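Local coordinates for lipolytic protein G-D-S-L family (Chitinophaga pinensis, PDB 4Q7Q) that is of unknown function but, as a member of the GDSL-like (SGNH) lipase/acylhydrolase family, probably hydrolyses ester bonds in lipid or other acyl substrates, at residues D140-N144 with P215-E219; W83-V89 with Q155-F160; M130-V136 with T233-P239. All blocks are in the same frame, centred on the assembly; numbering follows the deposited sequence.

Interaction 1 of 3, residues D140-N144 with P215-E219; sequences DAKNN and PFNPE
Ala141 packs against Phe216 and Pro218 where the type I beta turn from Asp140 to Asn143, which links the short antiparallel strands 135-136 and 144-145, leans on the irregular 215-219 loop. The contact is small, about 195 Å² in all, lies at the protein surface and is made by van der Waals contacts, in which the Ala141 carbonyl takes part as well as the methyl group. Ala141 points its methyl group into the other loop, with CB 4.0 Å from Phe216 CZ and 4.0 Å from Pro218 CB. Phe216 holds CG anti to its backbone N (chi1 172°), which sends the ring toward the turn, where its rim meets the Ala141 backbone: Ala141 O sits in the ring plane, 3.9 Å from CE2. One face of the same ring is taken by its own loop, since the N of Pro218 lies over the ring centre. The proline thus lies over the Phe216 ring while its CB reaches across to Ala141 O at 3.7 Å. At the margin, the first part of the Lys142 chain passes Pro218, CG to CG at 4.3 Å, before the remainder runs on fully extended.

Polar side chains shape each loop from within. An Asx turn opens the 140-144 segment, Asp140 OD1 accepting from Lys142 N, which stands above the carboxylate plane; a matching Asx turn in the other loop joins Asn217 OD1 to Glu219 N. Strand 135-136 adds to the contact, Val136 touching both Ala141 and Phe216. Asn144 sets CG between its backbone N and carbonyl carbon (chi1 58°), folding the amide back over the turn beside Phe216 and Pro218. From there ND2 gives Ala141 O a nearly straight hydrogen bond of 2.9 Å (N-H...O 171°), lying in both the carbonyl plane and the Asn144 amide plane.

Interaction 2 of 3, residues W83-V89 with Q155-F160; sequences WWQGRPV and QTLEEF
Trp83, near the end of helix 80-85, turns its indole onto the start of helix 157-171. CG lies anti to the backbone N (chi1 169°), and NE1 donates to Gln155 O at 3.0 Å, the acceptor close to the ring plane but the bond somewhat bent. Leu157 CB rests 4.0 Å above the centroid of the five-membered ring in a CH-pi contact, and the indole edge is set toward the face of Phe160 in an offset edge-to-face pair with planes at 85°. Trp83 CB itself covers one face of the Phe160 ring. Gly86, with positive phi, ends the helix in a Schellman motif, and the chain then runs past Gln155. Arg87 O accepts a nearly straight 2.8 Å bond from Gln155 NE2, while its guanidinium leads away to a salt bridge with Asp82. Beyond Pro88, Val89 N donates at 3.1 Å to a lone pair of Gln155 OE1. A water between Gln155 NE2 and Trp83 O adds a third tie, holding the extended glutamine's amide against rotation. Val89 CG2 lies 3.5 Å from the Phe160 centroid, opposite Trp83 CB, and so completes a sandwich round the ring. The arrangement joins two helix ends of the SGNH-hydrolase alpha/beta fold: a Schellman C terminus against an N terminus closed by the Thr156-Glu159 capping box.

Interaction 3 of 3, residues M130-V136 with T233-P239; sequences MQRNDFV and TYDGLHP
Asn133 and Val136 bind the 233-239 loop through their backbones, Asn133 N donating to Gly236 O at 2.8 Å and Val136 N to Asp235 O at 3.2 Å, with the two chains so close at Gly236 that a CB there would run into Asp134 O. Nearer the start of 130-136, a water bridges Gln131 O and Leu237 O.

Leu237 gives one methyl group to each of two flat groups. Its CD1 sits over one face of the Arg132 guanidinium, 3.7 Å from NE, and its CD2 over one face of the Phe135 ring. Phe135 brings CE1 to within 3.3 Å of Asp235 OD2, so that the carboxylate meets the ring at its edge, the planes nearly perpendicular; His238 CE1 approaches the same CE1 obliquely. Asp235 has CG between its backbone N and carbonyl carbon (chi1 63°), which folds the carboxylate back over its own loop. OD1 receives both Leu237 N and His238 N, and the syn lone pair of OD2 takes His238 ND1 in an almost linear 2.7 Å bond (176°) in the imidazole plane. Were Asp235 replaced by an alanine, the imidazole would probably be freer to turn, and the amides of Leu237 and His238 would lose their shared acceptor. His238 NE2 bonds Ser14 OG, an arrangement consistent with the Ser-His-Asp triad of GDSL hydrolases. At the other end, the CE of selenomethionine Met130 packs on Thr233 CG2 (3.7 Å) and Pro239 CG.

Arg132 NH1 reaches Thr80 OG1 at helix 80-85, and Trp83 and Trp84 of that helix touch its side chain. The Phe135 backbone hydrogen-bonds to Ala145 of strand 144-145, His238 leans on Ile15 of helix 14-17, and Pro239 packs against Asn244 and Ile247 of helix 241-257.

In the fold
From the N terminus, 83-89 comes first, at the end of helix 80-85, and interaction 2 closes a 65-residue loop when the chain reaches 155-160. Both 130-136 and 140-144 leave from within that loop and find their partners beyond it, so interactions 1 and 3 each cross interaction 2. Interaction 1 closes at 215-219, and interaction 3 closes last at 233-239, enclosing interaction 1 along the sequence. The three also touch: Leu157 packs on Met130 and Arg132, while Asn143 meets the Phe135 ring. Together they connect the helices 80-85 and 157-171, the probable catalytic loop and the outlying hairpin with its neighbouring surface loop.

Interaction 1 of 3, residues D140-N144 with P215-E219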
loop_
_atom_site.group_PDB
_atom_site.type_symbol
_atom_site.label_atom_id
_atom_site.label_comp_id
_atom_site.label_asym_id
_atom_site.label_seq_id
_atom_site.Cartn_x
_atom_site.Cartn_y
_atom_site.Cartn_z
ATOM N N ASP A 140 6.669 -15.170 9.357
ATOM C CA ASP A 140 5.756 -16.287 9.611
ATOM C C ASP A 140 5.017 -16.659 8.330
ATOM O O ASP A 140 4.008 -16.048 7.989
ATOM C CB ASP A 140 4.745 -15.916 10.702
ATOM C CG ASP A 140 3.860 -17.087 11.111
ATOM O OD1 ASP A 140 3.917 -18.158 10.467
ATOM O OD2 ASP A 140 3.097 -16.930 12.084
ATOM N N ALA A 141 5.510 -17.683 7.639
ATOM C CA ALA A 141 4.974 -18.064 6.335
ATOM C C ALA A 141 3.538 -18.589 6.354
ATOM O O ALA A 141 2.920 -18.718 5.299
ATOM C CB ALA A 141 5.904 -19.073 5.655
ATOM N N LYS A 142 3.012 -18.890 7.542
ATOM C CA LYS A 142 1.617 -19.302 7.680
ATOM C C LYS A 142 0.687 -18.120 7.429
ATOM O O LYS A 142 -0.503 -18.293 7.152
ATOM C CB LYS A 142 1.357 -19.889 9.068
ATOM C CG LYS A 142 2.105 -21.179 9.327
ATOM C CD LYS A 142 1.771 -21.752 10.692
ATOM C CE LYS A 142 2.508 -23.059 10.927
ATOM N NZ LYS A 142 2.139 -23.681 12.228
ATOM N N ASN A 143 1.243 -16.920 7.547
ATOM C CA ASN A 143 0.555 -15.702 7.164
ATOM C C ASN A 143 0.857 -15.452 5.695
ATOM O O ASN A 143 1.957 -15.028 5.331
ATOM C CB ASN A 143 1.032 -14.531 8.019
ATOM C CG ASN A 143 0.188 -13.291 7.842
ATOM O OD1 ASN A 143 -0.370 -13.039 6.772
ATOM N ND2 ASN A 143 0.082 -12.503 8.904
ATOM N N ASN A 144 -0.119 -15.746 4.852
ATOM C CA ASN A 144 0.060 -15.585 3.424
ATOM C C ASN A 144 -1.253 -15.222 2.735
ATOM O O ASN A 144 -2.321 -15.315 3.339
ATOM C CB ASN A 144 0.697 -16.847 2.821
ATOM C CG ASN A 144 -0.124 -18.097 3.069
ATOM O OD1 ASN A 144 -1.196 -18.274 2.492
ATOM N ND2 ASN A 144 0.380 -18.976 3.930
ATOM N N PRO A 215 1.397 -25.677 -5.460
ATOM C CA PRO A 215 1.022 -25.491 -4.053
ATOM C C PRO A 215 2.178 -25.038 -3.169
ATOM O O PRO A 215 3.308 -25.515 -3.306
ATOM C CB PRO A 215 0.570 -26.890 -3.620
ATOM C CG PRO A 215 0.195 -27.573 -4.873
ATOM C CD PRO A 215 1.117 -27.047 -5.927
ATOM N N PHE A 216 1.881 -24.113 -2.265
ATOM C CA PHE A 216 2.815 -23.745 -1.216
ATOM C C PHE A 216 2.273 -24.198 0.131
ATOM O O PHE A 216 1.244 -23.709 0.596
ATOM C CB PHE A 216 3.072 -22.238 -1.196
ATOM C CG PHE A 216 3.888 -21.788 -0.013
ATOM C CD1 PHE A 216 5.186 -22.245 0.159
ATOM C CD2 PHE A 216 3.353 -20.931 0.936
ATOM C CE1 PHE A 216 5.938 -21.849 1.248
ATOM C CE2 PHE A 216 4.102 -20.526 2.024
ATOM C CZ PHE A 216 5.395 -20.991 2.184
ATOM N N ASN A 217 2.966 -25.149 0.742
ATOM C CA ASN A 217 2.649 -25.593 2.089
ATOM C C ASN A 217 3.736 -25.100 3.033
ATOM O O ASN A 217 4.862 -25.587 2.987
ATOM C CB ASN A 217 2.558 -27.121 2.126
ATOM C CG ASN A 217 2.210 -27.661 3.504
ATOM O OD1 ASN A 217 1.866 -26.908 4.420
ATOM N ND2 ASN A 217 2.290 -28.980 3.655
ATOM N N PRO A 218 3.404 -24.121 3.889
ATOM C CA PRO A 218 4.396 -23.470 4.755
ATOM C C PRO A 218 5.012 -24.411 5.791
ATOM O O PRO A 218 6.020 -24.061 6.402
ATOM C CB PRO A 218 3.587 -22.365 5.446
ATOM C CG PRO A 218 2.165 -22.814 5.357
ATOM C CD PRO A 218 2.057 -23.550 4.060
ATOM N N GLU A 219 4.416 -25.584 5.982
ATOM C CA GLU A 219 4.958 -26.574 6.903
ATOM C C GLU A 219 5.921 -27.523 6.195
ATOM O O GLU A 219 6.764 -28.151 6.833
ATOM C CB GLU A 219 3.829 -27.367 7.571
#

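Interaction 2 of 3, residues W83-V89 with Q155-F160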
loop_
_atom_site.group_PDB
_atom_site.type_symbol
_atom_site.label_atom_id
_atom_site.label_comp_id
_atom_site.label_asym_id
_atom_site.label_seq_id
_atom_site.Cartn_x
_atom_site.Cartn_y
_atom_site.Cartn_z
ATOM N N TRP A 83 -9.099 -4.820 0.835
ATOM C CA TRP A 83 -9.328 -5.814 -0.207
ATOM C C TRP A 83 -9.127 -7.236 0.310
ATOM O O TRP A 83 -9.987 -8.106 0.124
ATOM C CB TRP A 83 -8.437 -5.563 -1.432
ATOM C CG TRP A 83 -8.470 -6.710 -2.402
ATOM C CD1 TRP A 83 -9.458 -6.991 -3.303
ATOM C CD2 TRP A 83 -7.471 -7.733 -2.565
ATOM N NE1 TRP A 83 -9.139 -8.130 -4.014
ATOM C CE2 TRP A 83 -7.927 -8.602 -3.577
ATOM C CE3 TRP A 83 -6.245 -8.000 -1.945
ATOM C CZ2 TRP A 83 -7.198 -9.718 -3.989
ATOM C CZ3 TRP A 83 -5.522 -9.105 -2.351
ATOM C CH2 TRP A 83 -6.004 -9.954 -3.372
ATOM N N TRP A 84 -7.994 -7.485 0.959
ATOM C CA TRP A 84 -7.712 -8.832 1.423
ATOM C C TRP A 84 -8.744 -9.296 2.452
ATOM O O TRP A 84 -9.097 -10.472 2.503
ATOM C CB TRP A 84 -6.286 -8.965 1.980
ATOM C CG TRP A 84 -6.033 -10.360 2.439
ATOM C CD1 TRP A 84 -5.827 -10.785 3.721
ATOM C CD2 TRP A 84 -6.058 -11.534 1.623
ATOM N NE1 TRP A 84 -5.687 -12.152 3.746
ATOM C CE2 TRP A 84 -5.830 -12.637 2.470
ATOM C CE3 TRP A 84 -6.232 -11.760 0.251
ATOM C CZ2 TRP A 84 -5.773 -13.944 1.994
ATOM C CZ3 TRP A 84 -6.178 -13.065 -0.222
ATOM C CH2 TRP A 84 -5.951 -14.136 0.647
ATOM N N GLN A 85 -9.255 -8.369 3.254
ATOM C CA GLN A 85 -10.213 -8.737 4.290
ATOM C C GLN A 85 -11.637 -8.818 3.760
ATOM O O GLN A 85 -12.544 -9.238 4.477
ATOM C CB GLN A 85 -10.101 -7.791 5.488
ATOM C CG GLN A 85 -8.777 -7.985 6.217
ATOM C CD GLN A 85 -8.620 -7.124 7.452
ATOM O OE1 GLN A 85 -9.604 -6.713 8.074
ATOM N NE2 GLN A 85 -7.371 -6.855 7.821
ATOM N N GLY A 86 -11.834 -8.442 2.498
ATOM C CA GLY A 86 -13.143 -8.544 1.876
ATOM C C GLY A 86 -14.121 -7.449 2.274
ATOM O O GLY A 86 -15.341 -7.632 2.153
ATOM N N ARG A 87 -13.611 -6.313 2.753
ATOM C CA ARG A 87 -14.483 -5.185 3.104
ATOM C C ARG A 87 -15.157 -4.648 1.861
ATOM O O ARG A 87 -14.504 -4.479 0.835
ATOM C CB ARG A 87 -13.687 -4.024 3.704
ATOM C CG ARG A 87 -13.407 -4.067 5.183
ATOM C CD ARG A 87 -12.928 -2.689 5.644
ATOM N NE ARG A 87 -13.998 -1.836 6.168
ATOM C CZ ARG A 87 -14.085 -0.519 5.969
ATOM N NH1 ARG A 87 -13.183 0.113 5.222
ATOM N NH2 ARG A 87 -15.086 0.174 6.508
ATOM N N PRO A 88 -16.457 -4.347 1.947
ATOM C CA PRO A 88 -17.133 -3.803 0.766
ATOM C C PRO A 88 -16.574 -2.440 0.370
ATOM O O PRO A 88 -16.368 -1.566 1.214
ATOM C CB PRO A 88 -18.593 -3.671 1.219
ATOM C CG PRO A 88 -18.570 -3.722 2.689
ATOM C CD PRO A 88 -17.375 -4.532 3.084
ATOM N N VAL A 89 -16.325 -2.278 -0.921
ATOM C CA VAL A 89 -15.850 -1.017 -1.450
ATOM C C VAL A 89 -16.895 0.068 -1.232
ATOM O O VAL A 89 -16.576 1.180 -0.821
ATOM C CB VAL A 89 -15.561 -1.147 -2.950
ATOM C CG1 VAL A 89 -15.335 0.223 -3.575
ATOM C CG2 VAL A 89 -14.363 -2.063 -3.174
ATOM N N GLN A 155 -14.507 -9.276 -5.084
ATOM C CA GLN A 155 -13.979 -7.952 -5.429
ATOM C C GLN A 155 -12.551 -8.020 -5.939
ATOM O O GLN A 155 -11.734 -8.775 -5.411
ATOM C CB GLN A 155 -14.031 -7.007 -4.224
ATOM C CG GLN A 155 -15.410 -6.874 -3.629
ATOM C CD GLN A 155 -15.479 -5.842 -2.509
ATOM O OE1 GLN A 155 -16.301 -4.922 -2.544
ATOM N NE2 GLN A 155 -14.636 -6.010 -1.494
ATOM N N THR A 156 -12.248 -7.231 -6.969
ATOM C CA THR A 156 -10.868 -7.094 -7.424
ATOM C C THR A 156 -10.204 -5.957 -6.677
ATOM O O THR A 156 -10.871 -5.037 -6.205
ATOM C CB THR A 156 -10.779 -6.752 -8.914
ATOM O OG1 THR A 156 -11.347 -5.455 -9.127
ATOM C CG2 THR A 156 -11.509 -7.790 -9.763
ATOM N N LEU A 157 -8.885 -6.001 -6.590
ATOM C CA LEU A 157 -8.142 -4.913 -5.970
ATOM C C LEU A 157 -8.312 -3.652 -6.810
ATOM O O LEU A 157 -8.340 -2.531 -6.277
ATOM C CB LEU A 157 -6.663 -5.279 -5.818
ATOM C CG LEU A 157 -5.765 -4.251 -5.123
ATOM C CD1 LEU A 157 -6.279 -3.901 -3.720
ATOM C CD2 LEU A 157 -4.352 -4.798 -5.055
ATOM N N GLU A 158 -8.468 -3.832 -8.119
ATOM C CA GLU A 158 -8.674 -2.693 -8.997
ATOM C C GLU A 158 -9.894 -1.861 -8.596
ATOM O O GLU A 158 -9.887 -0.639 -8.750
ATOM C CB GLU A 158 -8.785 -3.130 -10.458
ATOM C CG GLU A 158 -8.857 -1.942 -11.391
ATOM C CD GLU A 158 -8.956 -2.319 -12.852
ATOM O OE1 GLU A 158 -9.309 -3.477 -13.158
ATOM O OE2 GLU A 158 -8.674 -1.447 -13.698
ATOM N N GLU A 159 -10.936 -2.513 -8.077
ATOM C CA GLU A 159 -12.112 -1.771 -7.617
ATOM C C GLU A 159 -11.762 -0.792 -6.506
ATOM O O GLU A 159 -12.350 0.288 -6.408
ATOM C CB GLU A 159 -13.183 -2.714 -7.105
ATOM C CG GLU A 159 -13.844 -3.523 -8.175
ATOM C CD GLU A 159 -14.863 -4.461 -7.585
ATOM O OE1 GLU A 159 -15.866 -3.971 -7.024
ATOM O OE2 GLU A 159 -14.648 -5.681 -7.658
ATOM N N PHE A 160 -10.816 -1.187 -5.661
ATOM C CA PHE A 160 -10.348 -0.334 -4.572
ATOM C C PHE A 160 -9.569 0.856 -5.125
ATOM O O PHE A 160 -9.754 1.990 -4.685
ATOM C CB PHE A 160 -9.522 -1.154 -3.571
ATOM C CG PHE A 160 -10.343 -2.130 -2.783
ATOM C CD1 PHE A 160 -10.840 -3.283 -3.380
ATOM C CD2 PHE A 160 -10.649 -1.891 -1.449
ATOM C CE1 PHE A 160 -11.620 -4.179 -2.661
ATOM C CE2 PHE A 160 -11.426 -2.779 -0.729
ATOM C CZ PHE A 160 -11.907 -3.924 -1.332
HETATM O O HOH W 1 -12.400 -7.912 -1.302
#

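Interaction 3 of 3, residues M130-V136 with T233-P239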
loop_
_atom_site.group_PDB
_atom_site.type_symbol
_atom_site.label_atom_id
_atom_site.label_comp_id
_atom_site.label_asym_id
_atom_site.label_seq_id
_atom_site.Cartn_x
_atom_site.Cartn_y
_atom_site.Cartn_z
HETATM N N MSE A 130 -1.097 -0.483 -4.651
HETATM C CA MSE A 130 -0.279 -1.110 -5.670
HETATM C C MSE A 130 -0.814 -2.510 -5.932
HETATM O O MSE A 130 -1.405 -3.134 -5.054
HETATM C CB MSE A 130 1.168 -1.190 -5.185
HETATM C CG MSE A 130 2.153 -1.622 -6.259
HETATM SE SE MSE A 130 4.034 -1.380 -5.767
HETATM C CE MSE A 130 4.226 -2.957 -4.640
ATOM N N GLN A 131 -0.602 -3.018 -7.139
ATOM C CA GLN A 131 -0.870 -4.429 -7.373
ATOM C C GLN A 131 0.011 -5.267 -6.452
ATOM O O GLN A 131 1.038 -4.803 -5.937
ATOM C CB GLN A 131 -0.670 -4.788 -8.843
ATOM C CG GLN A 131 -1.686 -4.087 -9.726
ATOM C CD GLN A 131 -1.621 -4.507 -11.174
ATOM O OE1 GLN A 131 -1.675 -5.698 -11.498
ATOM N NE2 GLN A 131 -1.527 -3.527 -12.061
ATOM N N ARG A 132 -0.418 -6.491 -6.207
ATOM C CA ARG A 132 0.309 -7.367 -5.304
ATOM C C ARG A 132 0.268 -8.783 -5.828
ATOM O O ARG A 132 -0.763 -9.242 -6.333
ATOM C CB ARG A 132 -0.305 -7.310 -3.900
ATOM C CG ARG A 132 -1.814 -7.450 -3.861
ATOM C CD ARG A 132 -2.379 -7.199 -2.475
ATOM N NE ARG A 132 -2.100 -8.294 -1.549
ATOM C CZ ARG A 132 -2.437 -8.286 -0.264
ATOM N NH1 ARG A 132 -3.052 -7.224 0.257
ATOM N NH2 ARG A 132 -2.158 -9.334 0.499
ATOM N N ASN A 133 1.395 -9.477 -5.747
ATOM C CA ASN A 133 1.371 -10.889 -6.085
ATOM C C ASN A 133 1.177 -11.714 -4.821
ATOM O O ASN A 133 0.830 -11.155 -3.778
ATOM C CB ASN A 133 2.599 -11.311 -6.891
ATOM C CG ASN A 133 2.244 -12.292 -7.979
ATOM O OD1 ASN A 133 1.490 -13.231 -7.742
ATOM N ND2 ASN A 133 2.753 -12.066 -9.187
ATOM N N ASP A 134 1.363 -13.028 -4.910
ATOM C CA ASP A 134 1.220 -13.883 -3.735
ATOM C C ASP A 134 2.125 -13.362 -2.628
ATOM O O ASP A 134 3.324 -13.178 -2.828
ATOM C CB ASP A 134 1.626 -15.322 -4.060
ATOM C CG ASP A 134 0.611 -16.052 -4.916
ATOM O OD1 ASP A 134 -0.393 -15.454 -5.352
ATOM O OD2 ASP A 134 0.834 -17.252 -5.152
ATOM N N PHE A 135 1.538 -13.127 -1.462
ATOM C CA PHE A 135 2.264 -12.617 -0.312
ATOM C C PHE A 135 2.577 -13.741 0.657
ATOM O O PHE A 135 1.708 -14.556 0.954
ATOM C CB PHE A 135 1.403 -11.566 0.388
ATOM C CG PHE A 135 1.821 -11.268 1.804
ATOM C CD1 PHE A 135 3.028 -10.648 2.063
ATOM C CD2 PHE A 135 0.997 -11.595 2.874
ATOM C CE1 PHE A 135 3.414 -10.360 3.365
ATOM C CE2 PHE A 135 1.372 -11.303 4.174
ATOM C CZ PHE A 135 2.586 -10.689 4.423
ATOM N N VAL A 136 3.818 -13.794 1.137
ATOM C CA VAL A 136 4.183 -14.683 2.234
ATOM C C VAL A 136 4.968 -13.879 3.262
ATOM O O VAL A 136 5.999 -13.296 2.943
ATOM C CB VAL A 136 5.016 -15.888 1.758
ATOM C CG1 VAL A 136 5.256 -16.838 2.915
ATOM C CG2 VAL A 136 4.310 -16.613 0.630
ATOM N N THR A 233 8.836 -6.025 -5.093
ATOM C CA THR A 233 8.550 -6.348 -3.697
ATOM C C THR A 233 9.563 -7.369 -3.199
ATOM O O THR A 233 10.265 -8.000 -3.998
ATOM C CB THR A 233 7.146 -6.974 -3.506
ATOM O OG1 THR A 233 7.110 -8.294 -4.079
ATOM C CG2 THR A 233 6.061 -6.085 -4.109
ATOM N N TYR A 234 9.634 -7.544 -1.882
ATOM C CA TYR A 234 10.523 -8.552 -1.309
ATOM C C TYR A 234 9.742 -9.777 -0.821
ATOM O O TYR A 234 10.337 -10.788 -0.452
ATOM C CB TYR A 234 11.411 -7.964 -0.191
ATOM C CG TYR A 234 10.638 -7.456 1.012
ATOM C CD1 TYR A 234 10.221 -8.330 2.021
ATOM C CD2 TYR A 234 10.307 -6.113 1.135
ATOM C CE1 TYR A 234 9.493 -7.876 3.116
ATOM C CE2 TYR A 234 9.588 -5.655 2.229
ATOM C CZ TYR A 234 9.183 -6.542 3.215
ATOM O OH TYR A 234 8.458 -6.086 4.298
ATOM N N ASP A 235 8.412 -9.691 -0.841
ATOM C CA ASP A 235 7.569 -10.764 -0.314
ATOM C C ASP A 235 6.244 -10.905 -1.066
ATOM O O ASP A 235 5.317 -11.544 -0.574
ATOM C CB ASP A 235 7.286 -10.543 1.179
ATOM C CG ASP A 235 6.511 -9.261 1.445
ATOM O OD1 ASP A 235 6.091 -8.595 0.469
ATOM O OD2 ASP A 235 6.310 -8.927 2.635
ATOM N N GLY A 236 6.153 -10.295 -2.243
ATOM C CA GLY A 236 4.928 -10.345 -3.022
ATOM C C GLY A 236 4.083 -9.095 -2.887
ATOM O O GLY A 236 3.310 -8.758 -3.788
ATOM N N LEU A 237 4.241 -8.398 -1.765
ATOM C CA LEU A 237 3.327 -7.321 -1.389
ATOM C C LEU A 237 4.044 -6.016 -1.041
ATOM O O LEU A 237 3.699 -4.951 -1.559
ATOM C CB LEU A 237 2.470 -7.778 -0.208
ATOM C CG LEU A 237 1.604 -6.759 0.551
ATOM C CD1 LEU A 237 0.564 -6.090 -0.342
ATOM C CD2 LEU A 237 0.931 -7.425 1.741
ATOM N N HIS A 238 5.043 -6.104 -0.170
ATOM C CA HIS A 238 5.699 -4.906 0.335
ATOM C C HIS A 238 6.857 -4.510 -0.551
ATOM O O HIS A 238 7.701 -5.336 -0.868
ATOM C CB HIS A 238 6.180 -5.136 1.765
ATOM C CG HIS A 238 5.070 -5.457 2.712
ATOM N ND1 HIS A 238 4.823 -6.734 3.170
ATOM C CD2 HIS A 238 4.119 -4.668 3.259
ATOM C CE1 HIS A 238 3.772 -6.713 3.971
ATOM N NE2 HIS A 238 3.326 -5.470 4.045
ATOM N N PRO A 239 6.894 -3.237 -0.959
ATOM C CA PRO A 239 7.913 -2.751 -1.884
ATOM C C PRO A 239 9.352 -3.026 -1.452
ATOM O O PRO A 239 9.722 -2.954 -0.268
ATOM C CB PRO A 239 7.656 -1.245 -1.914
ATOM C CG PRO A 239 6.205 -1.122 -1.673
ATOM C CD PRO A 239 5.852 -2.224 -0.707
HETATM O O HOH W 2 1.523 -4.352 -3.174
#